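Local coordinates for protein yciO (Escherichia coli, PDB 1K7J), which is of unknown function but may bind double-stranded RNA, at residues 40-45 and 139-144; 62-67 and 116-121; 76-81 and 104-109; 97-102 and 183-188. All coordinates share one frame; numbering follows the deposited sequence.

Contact 1 of 4, residues 40-45 and 139-144; sequences LGCKIE and PMLSTS. With SO4 (sulfate ion), chain B.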
loop_
_atom_site.group_PDB
_atom_site.type_symbol
_atom_site.label_atom_id
_atom_site.label_comp_id
_atom_site.label_asym_id
_atom_site.label_seq_id
_atom_site.Cartn_x
_atom_site.Cartn_y
_atom_site.Cartn_z
ATOM N N LEU A 40 -0.884 -0.744 -6.061
ATOM C CA LEU A 40 -2.161 -1.301 -6.488
ATOM C C LEU A 40 -3.060 -1.257 -5.262
ATOM O O LEU A 40 -2.590 -1.447 -4.141
ATOM C CB LEU A 40 -1.993 -2.758 -6.933
ATOM C CG LEU A 40 -1.301 -3.030 -8.266
ATOM C CD1 LEU A 40 -0.847 -4.480 -8.320
ATOM C CD2 LEU A 40 -2.255 -2.717 -9.412
ATOM N N GLY A 41 -4.348 -1.004 -5.465
ATOM C CA GLY A 41 -5.251 -0.955 -4.336
ATOM C C GLY A 41 -6.671 -1.388 -4.642
ATOM O O GLY A 41 -7.130 -1.313 -5.780
ATOM N N CYS A 42 -7.359 -1.860 -3.611
ATOM C CA CYS A 42 -8.753 -2.274 -3.721
ATOM C C CYS A 42 -9.315 -2.322 -2.307
ATOM O O CYS A 42 -8.570 -2.137 -1.338
ATOM C CB CYS A 42 -8.873 -3.646 -4.392
ATOM S SG CYS A 42 -8.304 -5.052 -3.400
ATOM N N LYS A 43 -10.617 -2.548 -2.169
ATOM C CA LYS A 43 -11.190 -2.594 -0.830
ATOM C C LYS A 43 -10.846 -3.926 -0.179
ATOM O O LYS A 43 -10.684 -4.937 -0.864
ATOM C CB LYS A 43 -12.705 -2.373 -0.867
ATOM C CG LYS A 43 -13.507 -3.411 -1.618
ATOM C CD LYS A 43 -14.978 -3.020 -1.567
ATOM C CE LYS A 43 -15.869 -4.019 -2.266
ATOM N NZ LYS A 43 -17.296 -3.600 -2.128
ATOM N N ILE A 44 -10.715 -3.922 1.143
ATOM C CA ILE A 44 -10.354 -5.136 1.865
ATOM C C ILE A 44 -11.426 -6.213 1.823
ATOM O O ILE A 44 -11.131 -7.390 2.022
ATOM C CB ILE A 44 -10.021 -4.836 3.346
ATOM C CG1 ILE A 44 -11.243 -4.258 4.058
ATOM C CG2 ILE A 44 -8.860 -3.857 3.429
ATOM C CD1 ILE A 44 -11.033 -4.053 5.552
ATOM N N GLU A 45 -12.664 -5.813 1.542
ATOM C CA GLU A 45 -13.786 -6.750 1.509
ATOM C C GLU A 45 -13.994 -7.546 0.218
ATOM O O GLU A 45 -14.770 -8.505 0.205
ATOM C CB GLU A 45 -15.089 -6.008 1.829
ATOM C CG GLU A 45 -15.118 -5.298 3.180
ATOM C CD GLU A 45 -14.497 -3.903 3.152
ATOM O OE1 GLU A 45 -14.025 -3.462 2.082
ATOM O OE2 GLU A 45 -14.488 -3.243 4.213
ATOM N N PRO A 139 -8.676 1.268 5.745
ATOM C CA PRO A 139 -7.485 0.920 4.965
ATOM C C PRO A 139 -7.815 0.393 3.580
ATOM O O PRO A 139 -8.917 -0.084 3.323
ATOM C CB PRO A 139 -6.806 -0.152 5.818
ATOM C CG PRO A 139 -7.232 0.196 7.204
ATOM C CD PRO A 139 -8.693 0.528 7.017
HETATM N N MSE A 140 -6.837 0.482 2.694
HETATM C CA MSE A 140 -6.982 -0.006 1.336
HETATM C C MSE A 140 -6.051 -1.209 1.197
HETATM O O MSE A 140 -4.886 -1.132 1.578
HETATM C CB MSE A 140 -6.580 1.103 0.359
HETATM C CG MSE A 140 -6.672 0.754 -1.106
HETATM SE SE MSE A 140 -7.165 2.308 -2.159
HETATM C CE MSE A 140 -5.893 3.585 -1.469
ATOM N N LEU A 141 -6.568 -2.332 0.705
ATOM C CA LEU A 141 -5.724 -3.504 0.505
ATOM C C LEU A 141 -4.813 -3.113 -0.646
ATOM O O LEU A 141 -5.289 -2.672 -1.695
ATOM C CB LEU A 141 -6.559 -4.722 0.118
ATOM C CG LEU A 141 -5.739 -5.951 -0.287
ATOM C CD1 LEU A 141 -4.865 -6.406 0.878
ATOM C CD2 LEU A 141 -6.679 -7.061 -0.723
ATOM N N SER A 142 -3.508 -3.267 -0.459
ATOM C CA SER A 142 -2.567 -2.859 -1.490
ATOM C C SER A 142 -1.309 -3.703 -1.572
ATOM O O SER A 142 -1.111 -4.643 -0.805
ATOM C CB SER A 142 -2.133 -1.409 -1.239
ATOM O OG SER A 142 -3.239 -0.550 -1.025
ATOM N N THR A 143 -0.479 -3.342 -2.544
ATOM C CA THR A 143 0.838 -3.933 -2.773
ATOM C C THR A 143 1.568 -2.878 -3.589
ATOM O O THR A 143 0.935 -2.057 -4.263
ATOM C CB THR A 143 0.820 -5.248 -3.611
ATOM O OG1 THR A 143 0.487 -4.954 -4.975
ATOM C CG2 THR A 143 -0.164 -6.246 -3.040
ATOM N N SER A 144 2.891 -2.861 -3.512
ATOM C CA SER A 144 3.638 -1.899 -4.306
ATOM C C SER A 144 3.513 -2.379 -5.744
ATOM O O SER A 144 3.329 -3.570 -5.988
ATOM C CB SER A 144 5.111 -1.890 -3.902
ATOM O OG SER A 144 5.272 -1.446 -2.568
HETATM S S SO4 B . 5.427 -4.823 -1.295
HETATM O O1 SO4 B . 5.752 -3.429 -0.942
HETATM O O2 SO4 B . 4.350 -4.846 -2.298
HETATM O O3 SO4 B . 6.624 -5.484 -1.855
HETATM O O4 SO4 B . 4.989 -5.540 -0.084
HETATM O O HOH W 1 -11.075 -1.264 2.098
#

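Contact 2 of 4, residues 62-67 and 116-121; sequences GHNFTL and RKTIGM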
loop_
_atom_site.group_PDB
_atom_site.type_symbol
_atom_site.label_atom_id
_atom_site.label_comp_id
_atom_site.label_asym_id
_atom_site.label_seq_id
_atom_site.Cartn_x
_atom_site.Cartn_y
_atom_site.Cartn_z
ATOM N N GLY A 62 4.910 -16.670 0.741
ATOM C CA GLY A 62 5.068 -16.095 2.060
ATOM C C GLY A 62 5.147 -14.585 2.043
ATOM O O GLY A 62 5.401 -13.969 3.077
ATOM N N HIS A 63 4.937 -13.979 0.876
ATOM C CA HIS A 63 4.995 -12.529 0.782
ATOM C C HIS A 63 3.687 -11.932 1.287
ATOM O O HIS A 63 2.596 -12.350 0.896
ATOM C CB HIS A 63 5.260 -12.082 -0.656
ATOM C CG HIS A 63 5.816 -10.696 -0.758
ATOM N ND1 HIS A 63 5.085 -9.573 -0.431
ATOM C CD2 HIS A 63 7.046 -10.254 -1.112
ATOM C CE1 HIS A 63 5.841 -8.500 -0.581
ATOM N NE2 HIS A 63 7.035 -8.886 -0.993
ATOM N N ASN A 64 3.818 -10.946 2.161
ATOM C CA ASN A 64 2.680 -10.280 2.773
ATOM C C ASN A 64 1.948 -9.288 1.885
ATOM O O ASN A 64 2.526 -8.699 0.969
ATOM C CB ASN A 64 3.140 -9.533 4.027
ATOM C CG ASN A 64 3.477 -10.457 5.171
ATOM O OD1 ASN A 64 2.591 -10.933 5.876
ATOM N ND2 ASN A 64 4.763 -10.723 5.359
ATOM N N PHE A 65 0.661 -9.123 2.168
ATOM C CA PHE A 65 -0.149 -8.133 1.477
ATOM C C PHE A 65 0.176 -6.869 2.261
ATOM O O PHE A 65 0.940 -6.913 3.228
ATOM C CB PHE A 65 -1.641 -8.434 1.627
ATOM C CG PHE A 65 -2.176 -9.387 0.608
ATOM C CD1 PHE A 65 -2.326 -8.994 -0.717
ATOM C CD2 PHE A 65 -2.540 -10.679 0.971
ATOM C CE1 PHE A 65 -2.833 -9.876 -1.666
ATOM C CE2 PHE A 65 -3.048 -11.566 0.031
ATOM C CZ PHE A 65 -3.194 -11.162 -1.290
ATOM N N THR A 66 -0.400 -5.747 1.854
ATOM C CA THR A 66 -0.169 -4.493 2.548
ATOM C C THR A 66 -1.497 -3.807 2.807
ATOM O O THR A 66 -2.394 -3.848 1.969
ATOM C CB THR A 66 0.701 -3.529 1.710
ATOM O OG1 THR A 66 1.996 -4.107 1.506
ATOM C CG2 THR A 66 0.862 -2.187 2.424
ATOM N N LEU A 67 -1.636 -3.220 3.986
ATOM C CA LEU A 67 -2.834 -2.457 4.290
ATOM C C LEU A 67 -2.334 -1.019 4.328
ATOM O O LEU A 67 -1.476 -0.675 5.144
ATOM C CB LEU A 67 -3.439 -2.847 5.641
ATOM C CG LEU A 67 -4.162 -4.198 5.711
ATOM C CD1 LEU A 67 -4.802 -4.350 7.080
ATOM C CD2 LEU A 67 -5.230 -4.284 4.621
ATOM N N ARG A 116 2.271 -17.308 9.331
ATOM C CA ARG A 116 2.562 -16.328 10.368
ATOM C C ARG A 116 1.409 -15.391 10.752
ATOM O O ARG A 116 1.477 -14.708 11.777
ATOM C CB ARG A 116 3.786 -15.511 9.944
ATOM C CG ARG A 116 4.992 -16.372 9.554
ATOM C CD ARG A 116 6.264 -15.562 9.659
ATOM N NE ARG A 116 6.380 -15.014 11.006
ATOM C CZ ARG A 116 6.799 -13.786 11.287
ATOM N NH1 ARG A 116 7.158 -12.957 10.309
ATOM N NH2 ARG A 116 6.831 -13.380 12.550
ATOM N N LYS A 117 0.356 -15.370 9.938
ATOM C CA LYS A 117 -0.821 -14.530 10.179
ATOM C C LYS A 117 -0.461 -13.046 10.197
ATOM O O LYS A 117 -1.095 -12.237 10.884
ATOM C CB LYS A 117 -1.490 -14.914 11.503
ATOM C CG LYS A 117 -1.755 -16.407 11.665
ATOM C CD LYS A 117 -2.600 -16.955 10.531
ATOM C CE LYS A 117 -2.785 -18.460 10.665
ATOM N NZ LYS A 117 -3.513 -19.032 9.499
ATOM N N THR A 118 0.553 -12.694 9.419
ATOM C CA THR A 118 1.021 -11.321 9.344
ATOM C C THR A 118 0.535 -10.598 8.097
ATOM O O THR A 118 -0.034 -11.198 7.184
ATOM C CB THR A 118 2.550 -11.272 9.333
ATOM O OG1 THR A 118 3.039 -12.117 8.283
ATOM C CG2 THR A 118 3.108 -11.735 10.670
ATOM N N ILE A 119 0.771 -9.292 8.079
ATOM C CA ILE A 119 0.409 -8.447 6.952
ATOM C C ILE A 119 1.209 -7.156 7.095
ATOM O O ILE A 119 1.535 -6.741 8.211
ATOM C CB ILE A 119 -1.119 -8.163 6.926
ATOM C CG1 ILE A 119 -1.479 -7.362 5.672
ATOM C CG2 ILE A 119 -1.548 -7.445 8.198
ATOM C CD1 ILE A 119 -2.965 -7.393 5.338
ATOM N N GLY A 120 1.556 -6.544 5.969
ATOM C CA GLY A 120 2.328 -5.316 6.003
ATOM C C GLY A 120 1.444 -4.111 6.250
ATOM O O GLY A 120 0.383 -3.980 5.637
HETATM N N MSE A 121 1.875 -3.241 7.157
HETATM C CA MSE A 121 1.128 -2.036 7.495
HETATM C C MSE A 121 1.915 -0.858 6.937
HETATM O O MSE A 121 3.124 -0.749 7.159
HETATM C CB MSE A 121 0.974 -1.927 9.011
HETATM C CG MSE A 121 0.378 -3.186 9.661
HETATM SE SE MSE A 121 -1.326 -3.738 8.897
HETATM C CE MSE A 121 -2.405 -2.296 9.579
HETATM O O HOH W 2 -0.349 -10.815 4.295
#

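Contact 3 of 4, residues 76-81 and 104-109; sequences STYSFV and TKEVPR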
loop_
_atom_site.group_PDB
_atom_site.type_symbol
_atom_site.label_atom_id
_atom_site.label_comp_id
_atom_site.label_asym_id
_atom_site.label_seq_id
_atom_site.Cartn_x
_atom_site.Cartn_y
_atom_site.Cartn_z
ATOM N N SER A 76 -2.919 0.779 14.186
ATOM C CA SER A 76 -3.049 0.089 15.465
ATOM C C SER A 76 -4.404 -0.576 15.666
ATOM O O SER A 76 -4.606 -1.316 16.631
ATOM C CB SER A 76 -2.775 1.069 16.603
ATOM O OG SER A 76 -1.467 1.604 16.477
ATOM N N THR A 77 -5.333 -0.301 14.758
ATOM C CA THR A 77 -6.664 -0.883 14.820
ATOM C C THR A 77 -6.666 -2.193 14.036
ATOM O O THR A 77 -7.348 -3.154 14.399
ATOM C CB THR A 77 -7.708 0.070 14.196
ATOM O OG1 THR A 77 -7.691 1.322 14.893
ATOM C CG2 THR A 77 -9.106 -0.529 14.275
ATOM N N TYR A 78 -5.876 -2.228 12.968
ATOM C CA TYR A 78 -5.806 -3.401 12.108
ATOM C C TYR A 78 -4.655 -4.365 12.372
ATOM O O TYR A 78 -4.577 -5.413 11.741
ATOM C CB TYR A 78 -5.796 -2.967 10.638
ATOM C CG TYR A 78 -7.138 -2.441 10.181
ATOM C CD1 TYR A 78 -7.592 -1.186 10.586
ATOM C CD2 TYR A 78 -7.980 -3.225 9.394
ATOM C CE1 TYR A 78 -8.860 -0.724 10.221
ATOM C CE2 TYR A 78 -9.245 -2.776 9.025
ATOM C CZ TYR A 78 -9.679 -1.528 9.441
ATOM O OH TYR A 78 -10.932 -1.093 9.080
ATOM N N SER A 79 -3.759 -4.023 13.290
ATOM C CA SER A 79 -2.654 -4.919 13.611
ATOM C C SER A 79 -2.372 -4.862 15.106
ATOM O O SER A 79 -2.761 -3.907 15.782
ATOM C CB SER A 79 -1.393 -4.544 12.818
ATOM O OG SER A 79 -0.945 -3.240 13.130
ATOM N N PHE A 80 -1.718 -5.897 15.625
ATOM C CA PHE A 80 -1.385 -5.951 17.043
ATOM C C PHE A 80 -0.076 -5.204 17.265
ATOM O O PHE A 80 0.983 -5.602 16.767
ATOM C CB PHE A 80 -1.264 -7.403 17.503
ATOM C CG PHE A 80 -2.578 -8.139 17.531
ATOM C CD1 PHE A 80 -3.576 -7.771 18.430
ATOM C CD2 PHE A 80 -2.814 -9.204 16.667
ATOM C CE1 PHE A 80 -4.795 -8.460 18.470
ATOM C CE2 PHE A 80 -4.024 -9.897 16.698
ATOM C CZ PHE A 80 -5.016 -9.526 17.600
ATOM N N VAL A 81 -0.162 -4.114 18.018
ATOM C CA VAL A 81 0.989 -3.266 18.286
ATOM C C VAL A 81 1.375 -3.253 19.762
ATOM O O VAL A 81 0.589 -2.831 20.607
ATOM C CB VAL A 81 0.689 -1.815 17.838
ATOM C CG1 VAL A 81 1.908 -0.928 18.065
ATOM C CG2 VAL A 81 0.280 -1.799 16.368
ATOM N N THR A 104 -5.127 -8.064 13.063
ATOM C CA THR A 104 -6.203 -8.296 14.026
ATOM C C THR A 104 -7.405 -8.894 13.310
ATOM O O THR A 104 -7.364 -9.125 12.099
ATOM C CB THR A 104 -6.658 -6.992 14.703
ATOM O OG1 THR A 104 -7.255 -6.128 13.725
ATOM C CG2 THR A 104 -5.478 -6.289 15.348
ATOM N N LYS A 105 -8.480 -9.128 14.060
ATOM C CA LYS A 105 -9.701 -9.696 13.495
ATOM C C LYS A 105 -10.395 -8.734 12.531
ATOM O O LYS A 105 -11.359 -9.100 11.856
ATOM C CB LYS A 105 -10.659 -10.104 14.619
ATOM C CG LYS A 105 -10.112 -11.206 15.509
ATOM C CD LYS A 105 -9.859 -12.480 14.710
ATOM C CE LYS A 105 -9.012 -13.474 15.495
ATOM N NZ LYS A 105 -9.629 -13.853 16.792
ATOM N N GLU A 106 -9.905 -7.501 12.475
ATOM C CA GLU A 106 -10.452 -6.496 11.567
ATOM C C GLU A 106 -10.083 -6.908 10.147
ATOM O O GLU A 106 -10.730 -6.506 9.178
ATOM C CB GLU A 106 -9.830 -5.123 11.847
ATOM C CG GLU A 106 -10.206 -4.507 13.178
ATOM C CD GLU A 106 -11.492 -3.706 13.107
ATOM O OE1 GLU A 106 -12.240 -3.855 12.116
ATOM O OE2 GLU A 106 -11.755 -2.933 14.053
ATOM N N VAL A 107 -9.037 -7.721 10.040
ATOM C CA VAL A 107 -8.536 -8.173 8.749
ATOM C C VAL A 107 -9.032 -9.547 8.317
ATOM O O VAL A 107 -8.907 -10.520 9.059
ATOM C CB VAL A 107 -6.997 -8.231 8.755
ATOM C CG1 VAL A 107 -6.488 -8.472 7.350
ATOM C CG2 VAL A 107 -6.427 -6.945 9.337
ATOM N N PRO A 108 -9.602 -9.644 7.103
ATOM C CA PRO A 108 -10.094 -10.932 6.606
ATOM C C PRO A 108 -8.949 -11.945 6.624
ATOM O O PRO A 108 -7.822 -11.628 6.239
ATOM C CB PRO A 108 -10.542 -10.600 5.188
ATOM C CG PRO A 108 -11.032 -9.194 5.321
ATOM C CD PRO A 108 -9.957 -8.553 6.178
ATOM N N ARG A 109 -9.243 -13.159 7.076
ATOM C CA ARG A 109 -8.240 -14.215 7.162
ATOM C C ARG A 109 -7.437 -14.399 5.876
ATOM O O ARG A 109 -6.222 -14.587 5.920
ATOM C CB ARG A 109 -8.918 -15.537 7.535
ATOM C CG ARG A 109 -7.968 -16.709 7.720
ATOM C CD ARG A 109 -8.743 -17.994 8.008
ATOM N NE ARG A 109 -7.874 -19.165 8.107
ATOM C CZ ARG A 109 -6.973 -19.357 9.068
ATOM N NH1 ARG A 109 -6.813 -18.452 10.028
ATOM N NH2 ARG A 109 -6.227 -20.456 9.068
#

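Contact 4 of 4, residues 97-102 and 183-188; sequences YTFILK and TVIDLT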
loop_
_atom_site.group_PDB
_atom_site.type_symbol
_atom_site.label_atom_id
_atom_site.label_comp_id
_atom_site.label_asym_id
_atom_site.label_seq_id
_atom_site.Cartn_x
_atom_site.Cartn_y
_atom_site.Cartn_z
ATOM N N TYR A 97 8.074 3.452 4.790
ATOM C CA TYR A 97 8.154 2.140 5.429
ATOM C C TYR A 97 6.903 1.281 5.350
ATOM O O TYR A 97 5.782 1.783 5.268
ATOM C CB TYR A 97 8.438 2.296 6.924
ATOM C CG TYR A 97 9.736 2.957 7.298
ATOM C CD1 TYR A 97 10.930 2.236 7.300
ATOM C CD2 TYR A 97 9.762 4.287 7.712
ATOM C CE1 TYR A 97 12.120 2.823 7.719
ATOM C CE2 TYR A 97 10.943 4.886 8.129
ATOM C CZ TYR A 97 12.118 4.146 8.135
ATOM O OH TYR A 97 13.277 4.721 8.586
ATOM N N THR A 98 7.128 -0.026 5.402
ATOM C CA THR A 98 6.064 -1.017 5.463
ATOM C C THR A 98 6.482 -1.835 6.682
ATOM O O THR A 98 7.614 -2.319 6.754
ATOM C CB THR A 98 6.027 -1.936 4.238
ATOM O OG1 THR A 98 5.685 -1.169 3.081
ATOM C CG2 THR A 98 4.983 -3.034 4.436
ATOM N N PHE A 99 5.583 -1.970 7.647
ATOM C CA PHE A 99 5.897 -2.712 8.860
ATOM C C PHE A 99 5.120 -4.014 8.903
ATOM O O PHE A 99 3.895 -4.010 8.808
ATOM C CB PHE A 99 5.553 -1.862 10.086
ATOM C CG PHE A 99 6.283 -0.547 10.139
ATOM C CD1 PHE A 99 7.651 -0.508 10.389
ATOM C CD2 PHE A 99 5.602 0.653 9.932
ATOM C CE1 PHE A 99 8.335 0.708 10.435
ATOM C CE2 PHE A 99 6.277 1.875 9.977
ATOM C CZ PHE A 99 7.649 1.898 10.229
ATOM N N ILE A 100 5.825 -5.130 9.039
ATOM C CA ILE A 100 5.151 -6.421 9.098
ATOM C C ILE A 100 4.739 -6.703 10.536
ATOM O O ILE A 100 5.575 -6.733 11.440
ATOM C CB ILE A 100 6.054 -7.565 8.593
ATOM C CG1 ILE A 100 6.589 -7.232 7.198
ATOM C CG2 ILE A 100 5.267 -8.872 8.572
ATOM C CD1 ILE A 100 5.528 -6.825 6.204
ATOM N N LEU A 101 3.439 -6.899 10.732
ATOM C CA LEU A 101 2.871 -7.169 12.047
ATOM C C LEU A 101 1.763 -8.206 11.926
ATOM O O LEU A 101 1.329 -8.543 10.826
ATOM C CB LEU A 101 2.281 -5.879 12.630
ATOM C CG LEU A 101 3.275 -4.763 12.959
ATOM C CD1 LEU A 101 2.578 -3.417 12.902
ATOM C CD2 LEU A 101 3.886 -5.012 14.332
ATOM N N LYS A 102 1.312 -8.725 13.060
ATOM C CA LYS A 102 0.224 -9.688 13.037
ATOM C C LYS A 102 -1.070 -8.899 12.870
ATOM O O LYS A 102 -1.276 -7.886 13.541
ATOM C CB LYS A 102 0.184 -10.486 14.341
ATOM C CG LYS A 102 1.386 -11.397 14.532
ATOM C CD LYS A 102 1.231 -12.276 15.763
ATOM C CE LYS A 102 0.020 -13.189 15.648
ATOM N NZ LYS A 102 -0.124 -14.076 16.843
ATOM N N THR A 183 11.036 0.704 2.767
ATOM C CA THR A 183 11.926 -0.154 3.523
ATOM C C THR A 183 10.940 -1.011 4.304
ATOM O O THR A 183 10.008 -0.488 4.924
ATOM C CB THR A 183 12.802 0.659 4.477
ATOM O OG1 THR A 183 13.836 1.293 3.717
ATOM C CG2 THR A 183 13.419 -0.235 5.552
ATOM N N VAL A 184 11.119 -2.324 4.246
ATOM C CA VAL A 184 10.218 -3.231 4.940
ATOM C C VAL A 184 10.884 -3.754 6.203
ATOM O O VAL A 184 11.962 -4.345 6.149
ATOM C CB VAL A 184 9.823 -4.418 4.033
ATOM C CG1 VAL A 184 8.853 -5.337 4.762
ATOM C CG2 VAL A 184 9.195 -3.899 2.747
ATOM N N ILE A 185 10.234 -3.518 7.339
ATOM C CA ILE A 185 10.746 -3.957 8.630
ATOM C C ILE A 185 9.746 -4.907 9.273
ATOM O O ILE A 185 8.571 -4.572 9.406
ATOM C CB ILE A 185 10.927 -2.771 9.605
ATOM C CG1 ILE A 185 11.804 -1.682 8.979
ATOM C CG2 ILE A 185 11.542 -3.271 10.914
ATOM C CD1 ILE A 185 13.229 -2.108 8.708
ATOM N N ASP A 186 10.204 -6.092 9.657
ATOM C CA ASP A 186 9.332 -7.047 10.331
ATOM C C ASP A 186 9.501 -6.712 11.810
ATOM O O ASP A 186 10.614 -6.764 12.336
ATOM C CB ASP A 186 9.787 -8.482 10.064
ATOM C CG ASP A 186 8.857 -9.513 10.689
ATOM O OD1 ASP A 186 8.406 -9.298 11.834
ATOM O OD2 ASP A 186 8.588 -10.547 10.040
ATOM N N LEU A 187 8.407 -6.354 12.473
ATOM C CA LEU A 187 8.459 -5.978 13.883
ATOM C C LEU A 187 7.951 -7.046 14.842
ATOM O O LEU A 187 7.866 -6.806 16.047
ATOM C CB LEU A 187 7.669 -4.683 14.105
ATOM C CG LEU A 187 8.196 -3.418 13.422
ATOM C CD1 LEU A 187 7.232 -2.259 13.665
ATOM C CD2 LEU A 187 9.582 -3.084 13.962
ATOM N N THR A 188 7.618 -8.222 14.325
ATOM C CA THR A 188 7.115 -9.285 15.188
ATOM C C THR A 188 8.221 -9.832 16.092
ATOM O O THR A 188 9.410 -9.665 15.811
ATOM C CB THR A 188 6.492 -10.436 14.367
ATOM O OG1 THR A 188 7.487 -11.031 13.527
ATOM C CG2 THR A 188 5.344 -9.911 13.502
#

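Contact 1 of 4, residues 40-45 and 139-144
Leu141 O is met by two groups of the facing strand. Cys42 N donates to it over 2.9 Å, in the carbonyl plane, and Gly41 CA lies 3.2 Å from Leu141 O in a weaker CA-H...O contact. Leu141 N returns a bond to Cys42 O, closing a hydrogen-bonded antiparallel pair. The next such pair is uneven: Leu40 N reaches Thr143 O over 2.9 Å and nearly straight (165°), while Thr143 N meets Leu40 O at 3.3 Å with the donor tilted out of the carbonyl plane. Between them, Gly41 faces Ser142 with no side chain of its own. Selenomethionine Met140 brings its CG beside Gly41 CA and onto Cys42 O. The hydroxyl of Ser142 is hydrogen-bonded to Tyr32 OH.

On the other face, Cys42 SG lies against Leu141 CD2 at 3.7 Å. Next along this face, Leu40 CD1 touches Thr143 OG1 at 3.6 Å. Where the strands part, one water accepts from Ile44 N and donates to Pro139 O, bridging the two backbones.

At the opposite end, Ser144 N and OG both bind a sulfate, OG at 2.6 Å from its O1. The ion is probably from the crystallisation liquor. Arg57 and Arg196 also hold it, and Arg122 bonds to Ser144 OG; such an ion may mark a pocket.

Strands 37-43 and 140-144 lie inside the mixed sheet, flanked by strands 30-34 and 66-68. Helix 47-57 packs on the face of Cys42 and Thr143, and helix 72-78 meets Ile44 and Pro139.

Contact 2 of 4, residues 62-67 and 116-121
Gly120 is held through both backbone polar atoms by the residues on either side of Thr66. Its N donates to Phe65 O at 2.8 Å, and its O accepts from Leu67 N at 2.7 Å, nearly straight at 161°. This is the parallel bridge pattern, joining strands 66-68 and 118-122 within the mixed sheet of the YrdC-like fold. The CA-H of Thr66 also points to Gly120 O.

The tight part lies on the buried side. Ile119 CG1 is anti to the backbone N (chi1 -176°) and rests over Phe65 O. From there CD1 presses on Leu67 CG at 3.4 Å, closer than usual van der Waals contact. The two side chains cross at about a right angle, and it is the methyl CD1 that meets the branch carbon CG. Phe65 touches the same methyl with CB, while its ring leads away to Met50 and Cys54 of helix 47-57.

Toward the start of both segments the contact is looser. The backbones no longer bond directly there. A water accepts from Phe65 N and donates to Thr118 O, each at 2.9 Å, bridging the two backbones. Asn64, partly exposed, lies beside Thr118 at this end.

Beyond Gly120 the packing is apolar again. Leu67 and selenomethionine Met121 lie side by side, pointing the same way, and Leu67 CD1 meets Met121 SE at 4.0 Å.

Contact 3 of 4, residues 76-81 and 104-109
Two aromatic rings of segment 76-81, Tyr78 and Phe80, each present a face to the turn 104-107. That turn is a type I beta turn closed by Val107 N to Thr104 O. It also begins with an ST turn, in which Thr104 OG1 accepts from Glu106 N. It packs against the C-terminal end of helix 72-78.

The Tyr78 and Glu106 side chains cross at about a right angle. Glu106 CB lies over one face of the ring, 4.0 Å from its centroid, as a CH-pi contact. Val107 CG2 comes to the same ring from another direction, at the edge near its plane. The Glu106 chain then bends at chi2, and OE2 ends 3.6 Å from Thr77 CG2.

Phe80 is met more squarely. Thr104 CG2 stands over the centre of the ring, 7° off its normal, and touches all around the face. The same methyl also packs against the Ser79 backbone. With chi1 at 66°, Thr104 OG1 takes the crowded position between its own N and carbonyl carbon, and CG2 is anti to that carbon.

The hydroxyl donates to Thr77 O at 3.1 Å, in the carbonyl plane and on a lone pair. One oxygen therefore links the helix end to the turn while bracing the turn itself. Beside it, Thr104 N bonds to Tyr78 O at 3.0 Å, almost straight, with the donor 54° above the carbonyl plane.

Contact 4 of 4, residues 97-102 and 183-188
Ile100 reaches across to segment 183-188 with every side-chain atom. CB sits on the backbone of Asp186, 3.7 Å from its CA. CG2, anti to the backbone N, comes within 4.0 Å of Asp186 OD2. The other branch lies against Val184: CG1 touches Val184 CG1 at 3.8 Å, and the terminal CD1 stays on that same methyl. Thr98 CB meets the second methyl, CG2, of Val184.

Beneath these side chains the backbones form a regular parallel pair of strands, 97-102 beside 183-186, in the mixed sheet of the YrdC-like fold. Four N-H···O bonds of 2.8 to 3.0 Å, alternating in donor strand, join Thr183 O to Thr98 N, Ile185 N to Thr98 O, Ile100 N to Ile185 O, and Leu187 N to Ile100 O.

On the opposite face Tyr97 lies alongside Thr183 and Phe99 alongside Ile185, each pair pointing the same way. Phe99 CD1 also meets Leu187 CD1 at 3.7 Å. Leu187 CB packs on Leu101 CD2, and Met89 of helix 83-90 touches Phe99, Leu101 and Leu187.

The second strand ends in an Asx turn. Asp186 OD1 takes two bonds from Thr188: the backbone N at 2.8 Å, nearly along the C-O axis, and OG1 at 2.6 Å on the syn side. The other oxygen, OD2, forms a salt bridge with Arg116 NH1.

Contacts 1, 2 and 4 are three steps across one mixed sheet, in the order 37-43, 140-144, 66-68, 118-122, 97-102, 183-186. Contact 1 is antiparallel; contacts 2 and 4 are parallel. Centres of contacts 1 and 2 are about 12 Å apart, those of 2 and 4 about 8 Å, and those of 1 and 4 about 17 Å. Contact 3 lies off the sheet, at the end of helix 72-78, and touches all three. Along the chain contact 3 falls within the span of contact 2, and that within contact 1, while contact 4 alternates with each. Distant parts of the sequence are thus interleaved in a single domain.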